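Local coordinates for hyaluronidase (PDB 5DIY), which probably removes O-linked N-acetylglucosamine from proteins by hydrolysis, as a bacterial glycoside hydrolase of family 84, at residues P84-V89 against D119-D124. Numbering follows the deposited sequence.
Sequences PGLSLV and DNVPFD. Unlike the reference sequence in segment 119-124: Asn-120 (reference Asp). With NAG (2-acetamido-2-deoxy-beta-D-glucopyranose), chain E.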
ATOM      1  N   PRO C  84       5.885 -22.398  -2.915  1.00 30.31           N
ATOM      2  CA  PRO C  84       5.487 -23.685  -3.484  1.00 30.76           C
ATOM      3  C   PRO C  84       4.130 -24.233  -3.025  1.00 32.29           C
ATOM      4  O   PRO C  84       3.720 -25.301  -3.496  1.00 31.65           O
ATOM      5  CB  PRO C  84       6.601 -24.608  -2.988  1.00 30.74           C
ATOM      6  CG  PRO C  84       6.887 -24.089  -1.621  1.00 30.58           C
ATOM      7  CD  PRO C  84       6.693 -22.593  -1.691  1.00 30.23           C
ATOM      8  N   GLY C  85       3.432 -23.503  -2.155  1.00 32.45           N
ATOM      9  CA  GLY C  85       2.289 -24.036  -1.422  1.00 32.67           C
ATOM     10  C   GLY C  85       1.000 -24.294  -2.187  1.00 32.76           C
ATOM     11  O   GLY C  85       0.089 -24.912  -1.635  1.00 32.79           O
ATOM     12  N   LEU C  86       0.899 -23.828  -3.431  1.00 32.63           N
ATOM     13  CA  LEU C  86      -0.289 -24.109  -4.248  1.00 33.51           C
ATOM     14  C   LEU C  86      -0.328 -25.559  -4.714  1.00 33.60           C
ATOM     15  O   LEU C  86      -1.411 -26.113  -4.877  1.00 33.84           O
ATOM     16  CB  LEU C  86      -0.371 -23.184  -5.471  1.00 33.17           C
ATOM     17  CG  LEU C  86      -0.461 -21.681  -5.218  1.00 32.71           C
ATOM     18  CD1 LEU C  86      -0.312 -20.921  -6.529  1.00 32.78           C
ATOM     19  CD2 LEU C  86      -1.773 -21.329  -4.536  1.00 32.78           C
ATOM     20  N   SER C  87       0.842 -26.157  -4.942  1.00 35.41           N
ATOM     21  CA  SER C  87       0.938 -27.538  -5.452  1.00 35.15           C
ATOM     22  C   SER C  87       1.949 -28.461  -4.743  1.00 35.16           C
ATOM     23  O   SER C  87       2.099 -29.608  -5.151  1.00 37.68           O
ATOM     24  CB  SER C  87       1.252 -27.493  -6.949  1.00 35.21           C
ATOM     25  OG  SER C  87       2.482 -26.829  -7.186  1.00 35.99           O
ATOM     26  N   LEU C  88       2.613 -28.000  -3.683  1.00 34.73           N
ATOM     27  CA  LEU C  88       3.635 -28.815  -3.009  1.00 35.06           C
ATOM     28  C   LEU C  88       3.025 -30.043  -2.341  1.00 34.09           C
ATOM     29  O   LEU C  88       2.022 -29.936  -1.642  1.00 33.02           O
ATOM     30  CB  LEU C  88       4.387 -27.998  -1.947  1.00 35.26           C
ATOM     31  CG  LEU C  88       5.366 -28.711  -1.001  1.00 35.74           C
ATOM     32  CD1 LEU C  88       6.480 -29.382  -1.786  1.00 36.27           C
ATOM     33  CD2 LEU C  88       5.948 -27.731   0.006  1.00 34.60           C
ATOM     34  N   VAL C  89       3.647 -31.196  -2.570  1.00 35.18           N
ATOM     35  CA  VAL C  89       3.401 -32.395  -1.776  1.00 35.01           C
ATOM     36  C   VAL C  89       4.436 -32.368  -0.647  1.00 34.25           C
ATOM     37  O   VAL C  89       5.606 -32.697  -0.857  1.00 32.54           O
ATOM     38  CB  VAL C  89       3.514 -33.691  -2.615  1.00 36.16           C
ATOM     39  CG1 VAL C  89       2.991 -34.886  -1.823  1.00 36.58           C
ATOM     40  CG2 VAL C  89       2.753 -33.549  -3.928  1.00 36.16           C
ATOM     41  N   ASP C 119       1.797 -18.090   2.185  1.00 28.15           N
ATOM     42  CA  ASP C 119       0.656 -17.171   2.185  1.00 28.42           C
ATOM     43  C   ASP C 119      -0.252 -17.416   0.982  1.00 29.37           C
ATOM     44  O   ASP C 119       0.222 -17.783  -0.089  1.00 29.46           O
ATOM     45  CB  ASP C 119       1.118 -15.710   2.189  1.00 28.33           C
ATOM     46  CG  ASP C 119       2.022 -15.369   1.010  1.00 27.48           C
ATOM     47  OD1 ASP C 119       3.070 -16.027   0.857  1.00 26.43           O
ATOM     48  OD2 ASP C 119       1.690 -14.436   0.257  1.00 26.20           O
ATOM     49  N   ASN C 120      -1.553 -17.202   1.173  1.00 30.72           N
ATOM     50  CA  ASN C 120      -2.551 -17.310   0.106  1.00 31.99           C
ATOM     51  C   ASN C 120      -2.516 -18.665  -0.604  1.00 33.21           C
ATOM     52  O   ASN C 120      -2.310 -18.757  -1.819  1.00 33.42           O
ATOM     53  CB  ASN C 120      -2.400 -16.153  -0.889  1.00 32.15           C
ATOM     54  CG  ASN C 120      -2.468 -14.789  -0.218  1.00 31.43           C
ATOM     55  OD1 ASN C 120      -2.922 -14.658   0.921  1.00 31.94           O
ATOM     56  ND2 ASN C 120      -2.003 -13.764  -0.923  1.00 31.11           N
ATOM     57  N   VAL C 121      -2.689 -19.706   0.206  1.00 34.25           N
ATOM     58  CA  VAL C 121      -2.869 -21.084  -0.250  1.00 34.89           C
ATOM     59  C   VAL C 121      -4.073 -21.638   0.520  1.00 36.27           C
ATOM     60  O   VAL C 121      -4.522 -21.000   1.481  1.00 34.68           O
ATOM     61  CB  VAL C 121      -1.603 -21.949  -0.011  1.00 34.09           C
ATOM     62  CG1 VAL C 121      -0.399 -21.327  -0.708  1.00 33.99           C
ATOM     63  CG2 VAL C 121      -1.326 -22.161   1.479  1.00 34.06           C
ATOM     64  N   PRO C 122      -4.614 -22.804   0.101  1.00 38.93           N
ATOM     65  CA  PRO C 122      -5.716 -23.405   0.862  1.00 39.90           C
ATOM     66  C   PRO C 122      -5.343 -23.726   2.310  1.00 42.05           C
ATOM     67  O   PRO C 122      -4.209 -24.129   2.585  1.00 42.34           O
ATOM     68  CB  PRO C 122      -6.022 -24.692   0.082  1.00 39.90           C
ATOM     69  CG  PRO C 122      -5.589 -24.394  -1.308  1.00 39.82           C
ATOM     70  CD  PRO C 122      -4.361 -23.539  -1.154  1.00 39.66           C
ATOM     71  N   PHE C 123      -6.306 -23.555   3.219  1.00 45.39           N
ATOM     72  CA  PHE C 123      -6.069 -23.723   4.660  1.00 47.74           C
ATOM     73  C   PHE C 123      -5.877 -25.178   5.105  1.00 48.89           C
ATOM     74  O   PHE C 123      -5.465 -25.414   6.240  1.00 49.63           O
ATOM     75  CB  PHE C 123      -7.208 -23.091   5.486  1.00 48.85           C
ATOM     76  CG  PHE C 123      -7.400 -21.599   5.268  1.00 50.07           C
ATOM     77  CD1 PHE C 123      -6.314 -20.731   5.089  1.00 50.61           C
ATOM     78  CD2 PHE C 123      -8.684 -21.049   5.296  1.00 50.28           C
ATOM     79  CE1 PHE C 123      -6.512 -19.362   4.908  1.00 50.92           C
ATOM     80  CE2 PHE C 123      -8.883 -19.681   5.122  1.00 50.20           C
ATOM     81  CZ  PHE C 123      -7.798 -18.838   4.927  1.00 50.65           C
ATOM     82  N   ASP C 124      -6.160 -26.136   4.223  1.00 50.12           N
ATOM     83  CA  ASP C 124      -6.027 -27.562   4.527  1.00 52.29           C
ATOM     84  C   ASP C 124      -5.207 -28.266   3.450  1.00 51.17           C
ATOM     85  O   ASP C 124      -4.968 -27.705   2.378  1.00 50.45           O
ATOM     86  CB  ASP C 124      -7.411 -28.219   4.686  1.00 55.99           C
ATOM     87  CG  ASP C 124      -8.423 -27.741   3.648  1.00 58.26           C
ATOM     88  OD1 ASP C 124      -8.016 -27.345   2.532  1.00 60.18           O
ATOM     89  OD2 ASP C 124      -9.632 -27.750   3.962  1.00 62.44           O
TER
HETATM   90  C1  NAG E 101      -1.303 -10.496   0.697  1.00 30.22           C
HETATM   91  C2  NAG E 101       0.040 -11.017   0.149  1.00 28.79           C
HETATM   92  C3  NAG E 101       0.910  -9.943  -0.511  1.00 28.24           C
HETATM   93  C4  NAG E 101       0.048  -8.800  -1.022  1.00 27.66           C
HETATM   94  C5  NAG E 101      -0.648  -8.154   0.166  1.00 28.46           C
HETATM   95  C6  NAG E 101      -1.561  -6.985  -0.237  1.00 28.96           C
HETATM   96  C7  NAG E 101       1.199 -11.237   2.325  1.00 27.82           C
HETATM   97  C8  NAG E 101       1.961 -12.189   3.205  1.00 27.67           C
HETATM   98  N2  NAG E 101       0.783 -11.752   1.167  1.00 28.11           N
HETATM   99  O3  NAG E 101       1.645 -10.538  -1.586  1.00 27.75           O
HETATM  100  O4  NAG E 101       0.862  -7.812  -1.654  1.00 26.20           O
HETATM  101  O5  NAG E 101      -1.364  -9.092   0.975  1.00 29.59           O
HETATM  102  O6  NAG E 101      -2.507  -7.364  -1.239  1.00 28.75           O
HETATM  103  O7  NAG E 101       0.978 -10.082   2.665  1.00 27.28           O
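Two loops of the (beta/alpha)8 TIM barrel meet here at the C-terminal ends of the neighbouring parallel strands 77-82 and 113-117, where Gly-85 and Leu-86 pack against Val-121, on the same loop that carries the sugar-binding Asp-119. Val-121 meets both residues through CG1. With CG1 anti to the carbonyl carbon (chi1 -57°), Val-121 turns this methyl onto the facing loop, 3.6 Å from Gly-85 C. Gly-85, having no side chain, lets the methyl come down on its peptide carbon. Leu-86 crosses Val-121 at a slant, its CD2 4.1 Å from Val-121 CG1. The same CD2 touches the chain just before the valine, 3.8 Å from Asn-120 O. The contact is apolar and small, burying 148 Å² in all, and Thr-166 packs on Val-121 from a third loop.

Asp-119 and Asn-120 turn from this packing to the bound N-acetylglucosamine. Asn-120 is an engineered replacement of the aspartate predicted to be the proton donor; its amide is held at both ends, OD1 by Tyr-168 OH and ND2 by Tyr-14 OH, while ND2 approaches C2 of the sugar at 3.6 Å. The carboxylate of Asp-119 accepts the acetamido N-H through OD2, which also forms a salt bridge with Lys-43 NZ, itself hydrogen-bonded to the sugar. Without this carboxylate, as with an alanine here, the acetamido N-H would probably lose its acceptor and the Lys-43 ammonium this partner. Asp-119 also lines the acetyl end of the sugar, with its CB 3.8 Å from the methyl carbon C8, and the bond from NAG N2 to Asp-119 OD2 is nearly straight, 3.0 Å long with an angle of 166° at the hydrogen.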